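Local coordinates for calcium binding protein (Fasciola hepatica, PDB 5FX0), which probably binds calcium as a full-length protein, of which this piece is the dynein light chain-like domain, joining a second copy through a shared beta-sheet, at residues I15-T20 against P25-V30; E32-L37 against K49-D54; L37-N42 against F90-H95; D54-M59 against G64-C69. All coordinates share one frame; numbering follows the deposited sequence.

Contact 1: residues I15-T20 against P25-V30; sequences IEMIAT and PRQVEV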
# COMPACT_ATOMS: atom_id res chain seq x y z
N ILE A 15 -12.35 1.83 15.87
CA ILE A 15 -11.35 2.32 14.93
C ILE A 15 -10.12 2.65 15.72
O ILE A 15 -10.21 3.41 16.68
CB ILE A 15 -11.85 3.59 14.22
CG1 ILE A 15 -12.94 3.24 13.22
CG2 ILE A 15 -10.71 4.36 13.54
CD1 ILE A 15 -12.43 2.62 11.93
N GLU A 16 -8.97 2.13 15.30
CA GLU A 16 -7.70 2.39 15.97
C GLU A 16 -6.75 3.17 15.03
O GLU A 16 -6.33 2.65 13.99
CB GLU A 16 -7.08 1.07 16.38
CG GLU A 16 -5.75 1.15 17.14
CD GLU A 16 -4.90 -0.13 16.98
OE1 GLU A 16 -5.46 -1.26 17.10
OE2 GLU A 16 -3.68 -0.01 16.71
N MET A 17 -6.41 4.39 15.41
CA MET A 17 -5.53 5.23 14.61
C MET A 17 -4.13 4.69 14.72
O MET A 17 -3.73 4.30 15.79
CB MET A 17 -5.54 6.69 15.10
CG MET A 17 -4.89 7.70 14.15
SD MET A 17 -5.67 7.83 12.51
CE MET A 17 -7.44 7.83 12.88
N ILE A 18 -3.42 4.66 13.59
CA ILE A 18 -2.00 4.27 13.51
C ILE A 18 -1.15 5.54 13.34
O ILE A 18 -0.33 5.85 14.18
CB ILE A 18 -1.77 3.26 12.36
CG1 ILE A 18 -2.54 1.97 12.64
CG2 ILE A 18 -0.29 2.95 12.22
CD1 ILE A 18 -2.61 0.99 11.48
N ALA A 19 -1.41 6.29 12.26
CA ALA A 19 -0.72 7.52 11.92
C ALA A 19 -1.57 8.35 10.99
O ALA A 19 -2.21 7.81 10.06
CB ALA A 19 0.62 7.27 11.23
N THR A 20 -1.55 9.66 11.20
CA THR A 20 -2.25 10.59 10.33
C THR A 20 -1.60 11.96 10.29
O THR A 20 -0.95 12.39 11.26
CB THR A 20 -3.76 10.68 10.73
OG1 THR A 20 -4.49 11.41 9.74
CG2 THR A 20 -3.95 11.32 12.05
N PRO A 25 -11.39 16.74 12.29
CA PRO A 25 -12.70 16.51 11.64
C PRO A 25 -12.64 15.61 10.40
O PRO A 25 -13.59 14.88 10.14
CB PRO A 25 -13.18 17.92 11.26
CG PRO A 25 -12.36 18.85 12.07
CD PRO A 25 -11.04 18.17 12.31
N ARG A 26 -11.55 15.66 9.64
CA ARG A 26 -11.41 14.77 8.50
C ARG A 26 -11.13 13.33 8.90
O ARG A 26 -11.67 12.42 8.28
CB ARG A 26 -10.33 15.25 7.57
CG ARG A 26 -10.72 16.53 6.87
CD ARG A 26 -9.71 16.83 5.78
NE ARG A 26 -9.84 18.18 5.30
CZ ARG A 26 -9.11 18.70 4.32
NH1 ARG A 26 -8.19 17.97 3.69
NH2 ARG A 26 -9.31 19.96 3.96
N GLN A 27 -10.31 13.14 9.92
CA GLN A 27 -10.08 11.80 10.47
C GLN A 27 -11.40 11.14 10.81
O GLN A 27 -11.60 9.99 10.49
CB GLN A 27 -9.23 11.81 11.75
CG GLN A 27 -7.80 12.34 11.60
CD GLN A 27 -7.14 12.57 12.95
OE1 GLN A 27 -7.19 11.72 13.84
NE2 GLN A 27 -6.49 13.70 13.10
N VAL A 28 -12.30 11.87 11.47
CA VAL A 28 -13.61 11.34 11.85
C VAL A 28 -14.42 10.97 10.60
O VAL A 28 -14.94 9.88 10.53
CB VAL A 28 -14.39 12.31 12.79
CG1 VAL A 28 -15.84 11.83 13.03
CG2 VAL A 28 -13.68 12.45 14.14
N GLU A 29 -14.52 11.86 9.61
CA GLU A 29 -15.28 11.57 8.37
C GLU A 29 -14.76 10.36 7.62
O GLU A 29 -15.53 9.49 7.22
CB GLU A 29 -15.23 12.74 7.39
CG GLU A 29 -16.01 13.96 7.81
CD GLU A 29 -15.99 15.06 6.75
OE1 GLU A 29 -14.92 15.29 6.14
OE2 GLU A 29 -17.05 15.69 6.55
N VAL A 30 -13.45 10.31 7.43
CA VAL A 30 -12.81 9.23 6.71
C VAL A 30 -13.01 7.89 7.42
O VAL A 30 -13.35 6.90 6.77
CB VAL A 30 -11.31 9.51 6.52
CG1 VAL A 30 -10.56 8.31 5.98
CG2 VAL A 30 -11.12 10.69 5.57
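The methyl CG2 of T20 rests against the amide of Q27, and this van der Waals touch carries most of a small surface contact that buries 125 Å² in all. CG2 lies 3.5 Å from Q27 CD, with the amide oxygen and nitrogen hardly farther, which means that the methyl meets the whole amide group and not one end of it. The Q27 chain runs on extended past CG (chi2 169°), which brings its amide across from the helix to the strand. M17 adds a looser van der Waals touch, its methyl CE 4.0 Å from the amide oxygen Q27 OE1, and the two side chains cross at about a right angle. Bends at chi2 and chi3 (61° and 43°) fold the M17 chain so that CE, not the sulfur, comes nearest the amide.

No hydrogen bond joins the two segments. Their polar atoms are tied to the short connection between strand and helix instead, T20 OG1 to M22 N and Q27 NE2 to M22 O; T20 OG1 also bonds S87 O.

Strand 15-20 is an outermost strand of the sheet within this chain and pairs with strand 87-92, where I18 and A19 both face Q89 in a classic beta bulge. Helix 24-40 follows after a three-residue connection. E29 and V30 look to helix 48-63, where E29 OE1 bonds Y63 OH and V30 packs on M55.

Contact 2: residues E32-L37 against K49-D54; sequences EKFKSL and KDVAQD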
# COMPACT_ATOMS: atom_id res chain seq x y z
N GLU A 32 -15.39 7.03 9.77
CA GLU A 32 -16.83 6.64 9.77
C GLU A 32 -17.27 6.09 8.41
O GLU A 32 -17.96 5.07 8.34
CB GLU A 32 -17.75 7.79 10.17
CG GLU A 32 -17.49 8.43 11.54
CD GLU A 32 -17.78 7.55 12.74
OE1 GLU A 32 -18.24 6.39 12.60
OE2 GLU A 32 -17.54 8.05 13.87
N LYS A 33 -16.83 6.74 7.34
CA LYS A 33 -17.02 6.23 5.97
C LYS A 33 -16.45 4.82 5.78
O LYS A 33 -17.13 3.93 5.25
CB LYS A 33 -16.41 7.18 4.93
CG LYS A 33 -16.68 6.81 3.48
CD LYS A 33 -18.12 7.10 3.11
CE LYS A 33 -18.53 6.48 1.77
NZ LYS A 33 -19.98 6.11 1.80
N PHE A 34 -15.21 4.59 6.22
CA PHE A 34 -14.65 3.25 6.11
C PHE A 34 -15.49 2.21 6.86
O PHE A 34 -15.71 1.10 6.36
CB PHE A 34 -13.23 3.21 6.62
CG PHE A 34 -12.52 1.92 6.33
CD1 PHE A 34 -11.99 1.70 5.08
CD2 PHE A 34 -12.40 0.94 7.28
CE1 PHE A 34 -11.32 0.52 4.79
CE2 PHE A 34 -11.71 -0.24 7.00
CZ PHE A 34 -11.17 -0.44 5.75
N LYS A 35 -15.92 2.57 8.07
CA LYS A 35 -16.78 1.74 8.92
C LYS A 35 -18.05 1.31 8.16
O LYS A 35 -18.40 0.13 8.14
CB LYS A 35 -17.17 2.54 10.17
CG LYS A 35 -17.39 1.76 11.44
CD LYS A 35 -17.57 2.72 12.63
CE LYS A 35 -17.79 2.00 13.95
NZ LYS A 35 -19.17 1.47 14.09
N SER A 36 -18.72 2.26 7.52
CA SER A 36 -20.00 1.96 6.86
C SER A 36 -19.78 1.18 5.58
O SER A 36 -20.59 0.31 5.24
CB SER A 36 -20.80 3.24 6.57
OG SER A 36 -20.54 3.72 5.27
N LEU A 37 -18.69 1.48 4.86
CA LEU A 37 -18.37 0.75 3.64
C LEU A 37 -18.05 -0.71 3.91
O LEU A 37 -18.50 -1.58 3.15
CB LEU A 37 -17.24 1.41 2.87
CG LEU A 37 -17.52 2.76 2.20
CD1 LEU A 37 -16.24 3.24 1.55
CD2 LEU A 37 -18.63 2.64 1.17
N LYS A 49 -11.33 -4.81 -2.56
CA LYS A 49 -11.06 -3.99 -3.76
C LYS A 49 -12.16 -2.95 -4.01
O LYS A 49 -11.85 -1.80 -4.36
CB LYS A 49 -10.85 -4.85 -5.02
CG LYS A 49 -9.40 -5.07 -5.40
CD LYS A 49 -9.28 -5.86 -6.70
CE LYS A 49 -7.83 -6.25 -6.96
NZ LYS A 49 -7.67 -7.12 -8.15
N ASP A 50 -13.42 -3.32 -3.79
CA ASP A 50 -14.54 -2.37 -3.97
C ASP A 50 -14.54 -1.31 -2.88
O ASP A 50 -14.74 -0.13 -3.15
CB ASP A 50 -15.91 -3.07 -3.99
CG ASP A 50 -16.01 -4.14 -5.09
OD1 ASP A 50 -15.45 -3.91 -6.19
OD2 ASP A 50 -16.63 -5.20 -4.84
N VAL A 51 -14.30 -1.74 -1.64
CA VAL A 51 -14.15 -0.80 -0.53
C VAL A 51 -12.99 0.16 -0.80
O VAL A 51 -13.15 1.36 -0.62
CB VAL A 51 -13.96 -1.52 0.82
CG1 VAL A 51 -13.67 -0.51 1.93
CG2 VAL A 51 -15.19 -2.39 1.15
N ALA A 52 -11.85 -0.35 -1.29
CA ALA A 52 -10.71 0.51 -1.60
C ALA A 52 -11.06 1.55 -2.67
O ALA A 52 -10.63 2.72 -2.61
CB ALA A 52 -9.50 -0.31 -2.01
N GLN A 53 -11.87 1.12 -3.63
CA GLN A 53 -12.33 1.99 -4.73
C GLN A 53 -13.25 3.09 -4.24
O GLN A 53 -13.01 4.26 -4.54
CB GLN A 53 -13.03 1.16 -5.81
CG GLN A 53 -13.21 1.90 -7.13
CD GLN A 53 -14.17 1.19 -8.07
OE1 GLN A 53 -14.80 1.82 -8.91
NE2 GLN A 53 -14.29 -0.13 -7.93
N ASP A 54 -14.28 2.73 -3.49
CA ASP A 54 -15.20 3.72 -2.90
C ASP A 54 -14.56 4.69 -1.90
O ASP A 54 -14.90 5.88 -1.87
CB ASP A 54 -16.41 3.03 -2.25
CG ASP A 54 -17.20 2.18 -3.26
OD1 ASP A 54 -17.19 2.52 -4.47
OD2 ASP A 54 -17.81 1.17 -2.82
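L37 and F34 reach from one helix to V51 and D54 of the other, almost wholly through carbon-to-carbon packing, with no hydrogen bond between them. L37 CD1 sits 3.8 Å from D54 CB, touching the aspartate at its root and leaving the carboxylate aside, while L37 CB lies 4.2 Å from V51 CG1. That same V51 methyl meets the F34 ring obliquely, 3.8 Å from CE1. V51 puts CG1 opposite its backbone N (chi1 175°), which places one methyl between the leucine and the ring and lets CG2 lie by the carbonyl oxygen of L37.

In the next shell, I71 of strand 67-72 packs under both F34 and V51, and F34 meets F90 edge-to-face; the phenyl is thus fixed between helix and sheet. M55, one turn along from V51, touches F34 and L37. Farther out, K49, A52 and Q53 turn to the second subunit, packing on its M78, H79 and H82.

The axes of the two short segments approach to 10.3 Å and run at 147°, roughly antiparallel. Two successive helices lying side by side, with aromatic and aliphatic residues turned down onto the antiparallel sheet, are the helical layer of the dynein light chain fold.

Contact 3: residues L37-N42 against F90-H95; sequences LVTAHN and FRYGRH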
# COMPACT_ATOMS: atom_id res chain seq x y z
N LEU A 37 -18.69 1.48 4.86
CA LEU A 37 -18.37 0.75 3.64
C LEU A 37 -18.05 -0.71 3.91
O LEU A 37 -18.50 -1.58 3.15
CB LEU A 37 -17.24 1.41 2.87
CG LEU A 37 -17.52 2.76 2.20
CD1 LEU A 37 -16.24 3.24 1.55
CD2 LEU A 37 -18.63 2.64 1.17
N VAL A 38 -17.29 -0.98 4.97
CA VAL A 38 -16.89 -2.35 5.29
C VAL A 38 -18.07 -3.15 5.84
O VAL A 38 -18.21 -4.32 5.57
CB VAL A 38 -15.70 -2.39 6.29
CG1 VAL A 38 -15.34 -3.81 6.67
CG2 VAL A 38 -14.47 -1.73 5.70
N THR A 39 -18.91 -2.48 6.63
CA THR A 39 -20.05 -3.09 7.25
C THR A 39 -21.09 -3.48 6.21
O THR A 39 -21.54 -4.61 6.21
CB THR A 39 -20.65 -2.15 8.31
OG1 THR A 39 -19.66 -1.93 9.32
CG2 THR A 39 -21.89 -2.75 8.95
N ALA A 40 -21.44 -2.56 5.32
CA ALA A 40 -22.31 -2.87 4.18
C ALA A 40 -21.89 -4.18 3.47
O ALA A 40 -22.71 -5.08 3.30
CB ALA A 40 -22.35 -1.71 3.19
N HIS A 41 -20.61 -4.31 3.15
CA HIS A 41 -20.10 -5.48 2.42
C HIS A 41 -19.89 -6.71 3.34
O HIS A 41 -19.25 -7.67 2.92
CB HIS A 41 -18.78 -5.13 1.69
CG HIS A 41 -18.88 -4.02 0.68
ND1 HIS A 41 -18.12 -4.00 -0.48
CD2 HIS A 41 -19.61 -2.87 0.66
CE1 HIS A 41 -18.39 -2.90 -1.17
NE2 HIS A 41 -19.28 -2.20 -0.50
N ASN A 42 -20.40 -6.69 4.57
CA ASN A 42 -20.20 -7.75 5.59
C ASN A 42 -18.75 -8.07 5.99
O ASN A 42 -18.49 -9.12 6.57
CB ASN A 42 -20.92 -9.06 5.17
CG ASN A 42 -22.42 -8.90 5.03
OD1 ASN A 42 -23.06 -9.66 4.31
ND2 ASN A 42 -23.00 -7.92 5.72
N PHE A 90 -5.14 3.63 9.55
CA PHE A 90 -5.90 3.19 10.70
C PHE A 90 -6.31 1.74 10.56
O PHE A 90 -6.24 1.17 9.49
CB PHE A 90 -7.11 4.10 10.92
CG PHE A 90 -8.09 4.11 9.80
CD1 PHE A 90 -7.90 4.91 8.72
CD2 PHE A 90 -9.23 3.31 9.85
CE1 PHE A 90 -8.80 4.92 7.67
CE2 PHE A 90 -10.14 3.31 8.80
CZ PHE A 90 -9.93 4.13 7.72
N ARG A 91 -6.68 1.15 11.68
CA ARG A 91 -7.09 -0.23 11.75
C ARG A 91 -8.58 -0.26 12.10
O ARG A 91 -9.06 0.49 12.96
CB ARG A 91 -6.25 -0.96 12.80
CG ARG A 91 -6.69 -2.38 13.14
CD ARG A 91 -5.71 -3.11 14.05
NE ARG A 91 -4.47 -3.43 13.32
CZ ARG A 91 -3.33 -2.72 13.34
NH1 ARG A 91 -3.19 -1.62 14.08
NH2 ARG A 91 -2.30 -3.11 12.59
N TYR A 92 -9.31 -1.11 11.40
CA TYR A 92 -10.67 -1.45 11.78
C TYR A 92 -10.79 -2.96 11.77
O TYR A 92 -10.81 -3.59 10.73
CB TYR A 92 -11.66 -0.83 10.83
CG TYR A 92 -13.09 -1.06 11.25
CD1 TYR A 92 -13.55 -0.68 12.52
CD2 TYR A 92 -14.00 -1.66 10.39
CE1 TYR A 92 -14.85 -0.90 12.90
CE2 TYR A 92 -15.31 -1.88 10.77
CZ TYR A 92 -15.72 -1.50 12.02
OH TYR A 92 -17.02 -1.72 12.38
N GLY A 93 -10.77 -3.55 12.96
CA GLY A 93 -10.68 -4.99 13.12
C GLY A 93 -9.42 -5.57 12.52
O GLY A 93 -8.30 -5.19 12.89
N ARG A 94 -9.60 -6.48 11.57
CA ARG A 94 -8.48 -7.12 10.88
C ARG A 94 -7.91 -6.31 9.72
O ARG A 94 -6.80 -6.57 9.26
CB ARG A 94 -8.89 -8.52 10.40
CG ARG A 94 -9.91 -8.62 9.28
CD ARG A 94 -10.05 -10.08 8.84
NE ARG A 94 -10.90 -10.22 7.65
CZ ARG A 94 -12.23 -10.13 7.64
NH1 ARG A 94 -12.94 -9.92 8.76
NH2 ARG A 94 -12.88 -10.26 6.48
N HIS A 95 -8.69 -5.36 9.22
CA HIS A 95 -8.28 -4.53 8.10
C HIS A 95 -7.55 -3.26 8.51
O HIS A 95 -7.93 -2.61 9.48
CB HIS A 95 -9.49 -4.20 7.26
CG HIS A 95 -10.14 -5.40 6.69
ND1 HIS A 95 -9.49 -6.25 5.82
CD2 HIS A 95 -11.36 -5.94 6.90
CE1 HIS A 95 -10.29 -7.25 5.50
NE2 HIS A 95 -11.43 -7.08 6.15
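The ring of Y92 meets V38 at its edge: methyl CG1 of the valine lies near the ring plane, 4.5 Å from CD2. A cation-pi partner of this ring, K13, belongs to the expression tag and says little about the natural domain. H95 also points toward the helix and brings its CD2 to 4.5 Å from V38 CG1. One face of that imidazole carries R94 CG, 3.8 Å above the plane over its centre, while H95 NE2 lies over a guanidinium face of R94, toward the rim.

T39 and Y92 put their hydroxyls 4.0 Å apart, OG1 to OH, too far for a bond. With chi1 at -62° the threonine oxygen sits beside its own backbone N, and it bonds the carbonyl of K35 one turn back.

Both backbones are turning here. A type II' turn from Y92 to H95, with G93 at positive phi, leads out of strand 87-92, and a Schellman motif with N42 as C-prime residue ends helix 24-40. Between the two segments themselves the junction is loose apolar contact without a hydrogen bond; the polar tie comes next door, from R94 in a salt bridge to D45 and, weakly, to G43 O just past the helix end.

Contact 4: residues D54-M59 against G64-C69; sequences DMKNYM and GRVWQC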
# COMPACT_ATOMS: atom_id res chain seq x y z
N ASP A 54 -14.28 2.73 -3.49
CA ASP A 54 -15.20 3.72 -2.90
C ASP A 54 -14.56 4.69 -1.90
O ASP A 54 -14.90 5.88 -1.87
CB ASP A 54 -16.41 3.03 -2.25
CG ASP A 54 -17.20 2.18 -3.26
OD1 ASP A 54 -17.19 2.52 -4.47
OD2 ASP A 54 -17.81 1.17 -2.82
N MET A 55 -13.61 4.21 -1.11
CA MET A 55 -12.84 5.13 -0.30
C MET A 55 -12.14 6.17 -1.18
O MET A 55 -12.24 7.37 -0.92
CB MET A 55 -11.81 4.40 0.58
CG MET A 55 -12.38 3.76 1.81
SD MET A 55 -13.11 4.88 3.01
CE MET A 55 -11.72 5.95 3.40
N LYS A 56 -11.43 5.71 -2.20
CA LYS A 56 -10.68 6.62 -3.09
C LYS A 56 -11.59 7.65 -3.78
O LYS A 56 -11.22 8.81 -3.89
CB LYS A 56 -9.79 5.85 -4.08
CG LYS A 56 -10.02 6.22 -5.54
CD LYS A 56 -8.74 6.28 -6.34
CE LYS A 56 -8.91 7.14 -7.59
NZ LYS A 56 -7.88 8.22 -7.61
N ASN A 57 -12.75 7.21 -4.26
CA ASN A 57 -13.75 8.09 -4.90
C ASN A 57 -14.37 9.10 -3.93
O ASN A 57 -14.46 10.28 -4.25
CB ASN A 57 -14.86 7.27 -5.57
CG ASN A 57 -14.36 6.43 -6.75
OD1 ASN A 57 -13.27 6.64 -7.26
ND2 ASN A 57 -15.15 5.45 -7.15
N TYR A 58 -14.78 8.64 -2.74
CA TYR A 58 -15.33 9.53 -1.70
C TYR A 58 -14.36 10.66 -1.35
O TYR A 58 -14.76 11.82 -1.21
CB TYR A 58 -15.69 8.72 -0.44
CG TYR A 58 -16.01 9.54 0.81
CD1 TYR A 58 -17.30 10.03 1.04
CD2 TYR A 58 -15.02 9.78 1.78
CE1 TYR A 58 -17.59 10.76 2.19
CE2 TYR A 58 -15.30 10.51 2.92
CZ TYR A 58 -16.58 10.99 3.13
OH TYR A 58 -16.83 11.71 4.28
N MET A 59 -13.08 10.34 -1.25
CA MET A 59 -12.09 11.31 -0.87
C MET A 59 -11.66 12.23 -1.99
O MET A 59 -11.33 13.37 -1.73
CB MET A 59 -10.90 10.59 -0.27
CG MET A 59 -11.33 9.87 0.99
SD MET A 59 -9.94 9.62 2.06
CE MET A 59 -9.06 8.37 1.13
N GLY A 64 -10.74 16.66 -2.96
CA GLY A 64 -9.95 16.85 -4.16
C GLY A 64 -8.98 15.72 -4.44
O GLY A 64 -8.57 15.00 -3.55
N ARG A 65 -8.58 15.62 -5.70
CA ARG A 65 -7.83 14.47 -6.21
C ARG A 65 -6.34 14.65 -5.87
O ARG A 65 -5.99 15.67 -5.29
CB ARG A 65 -8.10 14.34 -7.73
CG ARG A 65 -9.60 14.22 -8.06
CD ARG A 65 -9.93 13.90 -9.52
NE ARG A 65 -9.37 12.61 -9.92
CZ ARG A 65 -8.43 12.40 -10.85
NH1 ARG A 65 -7.89 13.39 -11.56
NH2 ARG A 65 -8.01 11.16 -11.09
N VAL A 66 -5.45 13.67 -6.11
CA VAL A 66 -5.76 12.27 -6.40
C VAL A 66 -5.40 11.42 -5.16
O VAL A 66 -4.24 11.45 -4.69
CB VAL A 66 -4.92 11.73 -7.59
CG1 VAL A 66 -5.42 10.36 -8.00
CG2 VAL A 66 -4.98 12.67 -8.78
N TRP A 67 -6.37 10.68 -4.64
CA TRP A 67 -6.12 9.75 -3.52
C TRP A 67 -5.75 8.34 -3.98
O TRP A 67 -6.13 7.93 -5.06
CB TRP A 67 -7.32 9.71 -2.58
CG TRP A 67 -7.50 11.00 -1.87
CD1 TRP A 67 -8.12 12.11 -2.34
CD2 TRP A 67 -7.02 11.33 -0.57
NE1 TRP A 67 -8.07 13.11 -1.41
CE2 TRP A 67 -7.41 12.66 -0.31
CE3 TRP A 67 -6.31 10.63 0.42
CZ2 TRP A 67 -7.13 13.30 0.89
CZ3 TRP A 67 -6.01 11.28 1.60
CH2 TRP A 67 -6.42 12.61 1.82
N GLN A 68 -4.93 7.66 -3.17
CA GLN A 68 -4.62 6.22 -3.25
C GLN A 68 -5.18 5.63 -1.97
O GLN A 68 -5.11 6.27 -0.92
CB GLN A 68 -3.12 5.92 -3.20
CG GLN A 68 -2.17 6.92 -3.83
CD GLN A 68 -2.18 6.84 -5.33
OE1 GLN A 68 -3.03 6.18 -5.92
NE2 GLN A 68 -1.23 7.51 -5.96
N CYS A 69 -5.73 4.43 -2.06
CA CYS A 69 -6.19 3.67 -0.90
C CYS A 69 -5.69 2.24 -1.03
O CYS A 69 -5.82 1.62 -2.08
CB CYS A 69 -7.71 3.68 -0.76
SG CYS A 69 -8.27 2.84 0.76
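The helix segment 54-59 and strand 67-69 run nearly antiparallel, at 158° with their axes 7.5 Å apart at closest, and the strand is entered through a cis peptide bond before V66. M59 and W67 form the centre. The methionine lies over one indole face: CB is 3.7 Å from the centroid of the W67 five-membered ring and only 8° off the normal, a CH-pi contact. Its SD stands 4.2 Å from the centroid of the six-membered ring in a Met-aromatic contact. A bend about the CG-SD bond then lets the methyl CE come to 3.6 Å from W67 CE3. Indole NE1 passes close to the carbonyl of M59 at a poor angle and makes its bond, a weak one, to G64 O.

K56 supplies the one hydrogen bond across the segments. Its NZ donates to W67 O at 3.1 Å, in the carbonyl plane with a C=O...N angle of 151°, while the lysine lies alongside V66. D60 is the salt-bridge partner of NZ and also accepts from W67 N, which ties lysine and strand start to one carboxylate. M55 closes the far end, its CB 3.9 Å from C69 SG.

The second subunit lies beside this region: its F80 packs on K56 and V66, and C69 pairs with one of its strands, carrying the sheet across the interface. In this buried position, with the like-charged R65 NH2 4.6 Å from K56 NZ, the ammonium group of K56 is probably stabilised by D60 and the W67 carbonyl.

In the fold
All four contacts lie in one small alpha-beta domain; 2 and 3 alternate along the chain, and 4 falls between the segments of 3. Contact 1 is a surface touch at the start of helix 24-40, whereas contacts 3 and 4 are buried and contact 2 is partly so. Helix 24-40 serves contacts 1, 2 and 3; helix 48-63 serves 2 and 4. L37 is common to contacts 2 and 3, and D54 to contacts 2 and 4. Contacts 1, 3 and 4 set helix against sheet, while contact 2 joins the helices themselves. Hydrogen bonding across the segments occurs in contact 4 alone, which, like contact 2, adjoins the second subunit; the other three rest on van der Waals packing.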